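Local coordinates for molybdenum-binding-protein (PDB 1H9M), which binds molybdate in the cytoplasm of Azotobacter vinelandii as a trimer and probably serves in molybdenum homeostasis, at residues A[36-44]-A[135-143]. Residues are numbered along the deposited sequence; the frame is centred on the assembly and turned at random.
With MOO (molybdate ion), chain F; MOO (molybdate ion), chain B.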
loop_
_atom_site.group_PDB
_atom_site.type_symbol
_atom_site.label_atom_id
_atom_site.label_comp_id
_atom_site.label_asym_id
_atom_site.label_seq_id
_atom_site.Cartn_x
_atom_site.Cartn_y
_atom_site.Cartn_z
ATOM N N ASP A 36 16.636 4.342 15.645
ATOM C CA ASP A 36 16.107 3.848 14.387
ATOM C C ASP A 36 15.953 4.978 13.379
ATOM O O ASP A 36 15.833 6.146 13.683
ATOM C CB ASP A 36 14.777 3.142 14.619
ATOM C CG ASP A 36 14.976 1.789 15.286
ATOM O OD1 ASP A 36 15.545 0.897 14.614
ATOM O OD2 ASP A 36 14.575 1.616 16.449
ATOM N N LYS A 37 16.018 4.569 12.116
ATOM C CA LYS A 37 15.912 5.478 10.997
ATOM C C LYS A 37 14.800 5.030 10.051
ATOM O O LYS A 37 14.546 3.836 9.926
ATOM C CB LYS A 37 17.222 5.534 10.236
ATOM C CG LYS A 37 18.197 6.626 10.696
ATOM C CD LYS A 37 19.564 6.265 10.122
ATOM N N LEU A 38 14.187 6.018 9.409
ATOM C CA LEU A 38 13.177 5.627 8.393
ATOM C C LEU A 38 13.405 6.407 7.131
ATOM O O LEU A 38 13.996 7.493 7.097
ATOM C CB LEU A 38 11.786 5.970 8.913
ATOM C CG LEU A 38 11.023 5.099 9.897
ATOM C CD1 LEU A 38 9.631 5.721 10.054
ATOM C CD2 LEU A 38 10.906 3.645 9.490
ATOM N N ALA A 39 13.000 5.832 5.939
ATOM C CA ALA A 39 12.944 6.722 4.781
ATOM C C ALA A 39 11.462 6.759 4.284
ATOM O O ALA A 39 10.881 5.673 4.277
ATOM C CB ALA A 39 13.847 6.164 3.679
ATOM N N ALA A 40 11.056 7.904 3.822
ATOM C CA ALA A 40 9.732 8.011 3.258
ATOM C C ALA A 40 9.761 8.678 1.909
ATOM O O ALA A 40 10.646 9.475 1.622
ATOM C CB ALA A 40 8.753 8.785 4.119
ATOM N N VAL A 41 8.879 8.243 1.002
ATOM C CA VAL A 41 8.696 8.946 -0.262
ATOM C C VAL A 41 7.106 9.370 -0.173
ATOM O O VAL A 41 6.522 8.966 -0.254
ATOM C CB VAL A 41 8.821 8.005 -1.463
ATOM C CG1 VAL A 41 8.635 8.778 -2.779
ATOM C CG2 VAL A 41 10.305 7.534 -1.545
ATOM N N VAL A 42 7.335 10.890 -0.454
ATOM C CA VAL A 42 6.015 11.597 -0.482
ATOM C C VAL A 42 6.035 12.497 -1.751
ATOM O O VAL A 42 7.106 12.660 -2.338
ATOM C CB VAL A 42 5.866 12.564 0.734
ATOM C CG1 VAL A 42 5.660 11.650 1.932
ATOM C CG2 VAL A 42 7.002 13.560 0.969
ATOM N N THR A 43 4.898 13.048 -2.169
ATOM C CA THR A 43 4.978 13.955 -3.347
ATOM C C THR A 43 5.792 15.197 -2.990
ATOM O O THR A 43 5.836 15.625 -1.847
ATOM C CB THR A 43 3.628 14.405 -3.815
ATOM O OG1 THR A 43 2.857 15.102 -2.755
ATOM C CG2 THR A 43 2.790 13.181 -4.234
ATOM N N LEU A 44 6.461 15.726 -4.019
ATOM C CA LEU A 44 7.216 16.972 -3.795
ATOM C C LEU A 44 6.334 18.120 -3.343
ATOM O O LEU A 44 6.701 18.928 -2.486
ATOM C CB LEU A 44 7.894 17.353 -5.123
ATOM C CG LEU A 44 8.777 18.612 -5.080
ATOM C CD1 LEU A 44 9.814 18.554 -3.998
ATOM C CD2 LEU A 44 9.447 18.781 -6.464
ATOM N N LYS A 135 8.086 -0.505 3.040
ATOM C CA LYS A 135 8.549 0.198 1.843
ATOM C C LYS A 135 8.402 1.683 2.080
ATOM O O LYS A 135 7.439 2.228 2.633
ATOM C CB LYS A 135 7.552 -0.255 0.721
ATOM C CG LYS A 135 8.213 -0.010 -0.661
ATOM C CD LYS A 135 7.364 -0.621 -1.781
ATOM C CE LYS A 135 7.754 0.069 -3.084
ATOM N NZ LYS A 135 8.964 -0.489 -3.735
ATOM N N ALA A 136 9.392 2.456 1.532
ATOM C CA ALA A 136 9.423 3.899 1.711
ATOM C C ALA A 136 8.179 4.617 1.204
ATOM O O ALA A 136 7.727 5.631 1.774
ATOM C CB ALA A 136 10.622 4.634 1.066
ATOM N N SER A 137 7.546 4.081 0.162
ATOM C CA SER A 137 6.355 4.692 -0.397
ATOM C C SER A 137 5.105 4.426 0.413
ATOM O O SER A 137 4.028 4.952 0.032
ATOM C CB SER A 137 6.210 4.235 -1.869
ATOM O OG SER A 137 6.151 2.826 -1.895
ATOM N N ASN A 138 5.205 3.680 1.502
ATOM C CA ASN A 138 4.029 3.395 2.347
ATOM C C ASN A 138 4.121 4.173 3.673
ATOM O O ASN A 138 3.711 3.681 4.723
ATOM C CB ASN A 138 3.970 1.924 2.685
ATOM C CG ASN A 138 3.625 1.134 1.404
ATOM O OD1 ASN A 138 4.201 0.044 1.284
ATOM N ND2 ASN A 138 2.776 1.717 0.568
ATOM N N VAL A 139 4.930 5.247 3.678
ATOM C CA VAL A 139 4.990 6.038 4.901
ATOM C C VAL A 139 4.377 7.412 4.734
ATOM O O VAL A 139 4.866 8.173 3.844
ATOM C CB VAL A 139 6.446 6.187 5.351
ATOM C CG1 VAL A 139 6.548 6.993 6.686
ATOM C CG2 VAL A 139 7.123 4.822 5.574
ATOM N N ILE A 140 3.392 7.740 5.544
ATOM C CA ILE A 140 2.817 9.099 5.472
ATOM C C ILE A 140 3.555 9.929 6.516
ATOM O O ILE A 140 3.948 9.469 7.578
ATOM C CB ILE A 140 1.327 8.983 5.784
ATOM C CG1 ILE A 140 0.601 8.384 4.572
ATOM C CG2 ILE A 140 0.780 10.391 6.124
ATOM C CD1 ILE A 140 -0.835 7.909 4.977
ATOM N N LEU A 141 3.828 11.234 6.151
ATOM C CA LEU A 141 4.486 12.030 7.199
ATOM C C LEU A 141 3.495 13.090 7.661
ATOM O O LEU A 141 2.563 13.516 6.994
ATOM C CB LEU A 141 5.629 12.839 6.544
ATOM C CG LEU A 141 6.749 11.889 6.081
ATOM C CD1 LEU A 141 7.893 12.776 5.442
ATOM C CD2 LEU A 141 7.271 10.977 7.151
ATOM N N GLY A 142 3.743 13.488 8.944
ATOM C CA GLY A 142 2.877 14.552 9.491
ATOM C C GLY A 142 3.717 15.610 10.246
ATOM O O GLY A 142 4.810 15.297 10.668
ATOM N N VAL A 143 3.248 16.839 10.162
ATOM C CA VAL A 143 3.932 17.933 10.878
ATOM C C VAL A 143 2.892 18.570 11.814
ATOM O O VAL A 143 1.772 18.847 11.584
ATOM C CB VAL A 143 4.637 19.012 10.068
ATOM C CG1 VAL A 143 5.832 18.422 9.320
ATOM C CG2 VAL A 143 3.708 19.784 9.151
HETATM MO MO MOO F . 1.758 11.744 -0.268
HETATM O O1 MOO F . 0.068 11.610 -0.671
HETATM O O2 MOO F . 2.197 11.238 1.386
HETATM O O3 MOO F . 2.654 10.548 -1.277
HETATM O O4 MOO F . 2.510 13.298 -0.741
HETATM MO MO MOO B . 11.737 1.024 -1.506
HETATM O O1 MOO B . 11.555 1.299 0.205
HETATM O O2 MOO B . 11.331 -0.619 -2.069
HETATM O O3 MOO B . 10.502 2.028 -2.352
HETATM O O4 MOO B . 13.275 1.633 -2.193
#
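Val41 N donates to Ala136 O over 3.0 Å, and the bond is nearly straight at the hydrogen (164°), although the donor stands well above the carbonyl plane. The same oxygen takes a CA-H...O contact from Ala40 CA. In return, Ala136 CA makes a CA-H...O contact to Ala39 O, with Ala136 CB also packed 3.4 Å from that oxygen.

Val42 is worth following outward. Its CB lies 3.7 Å from O4 of one molybdate. CG1, set anti to the carbonyl carbon (chi1 -72°), reaches further: it meets O2 of that ion at 3.5 Å, Val139 O at 4.0 Å and Leu141 CG a little beyond. One methyl thus faces the ion and also touches Val139 and Leu141. Close by, Ala40 CB sits 3.7 Å from Val139 CB, with Leu141 CD2 alongside.

The two segments serve two copies of the same intersubunit site. Thr43 grips O4 of the first ion through N and OG1, working with Ala136 and Lys135 of the second subunit; here Ala136 N points almost straight at O1 of another molybdate, 2.8 Å away, and Lys135 NZ binds its O2, opposite Thr43 of the third subunit.

Within this chain strands 37-43 and 140-143 are the outermost of one sheet, beside 25-32 and 57-62, consistent with the OB-type fold of TOBE domains. Leu141 touches Val28 and Ile30; through Gly142 and Val143 the sheet continues, antiparallel, into the second subunit.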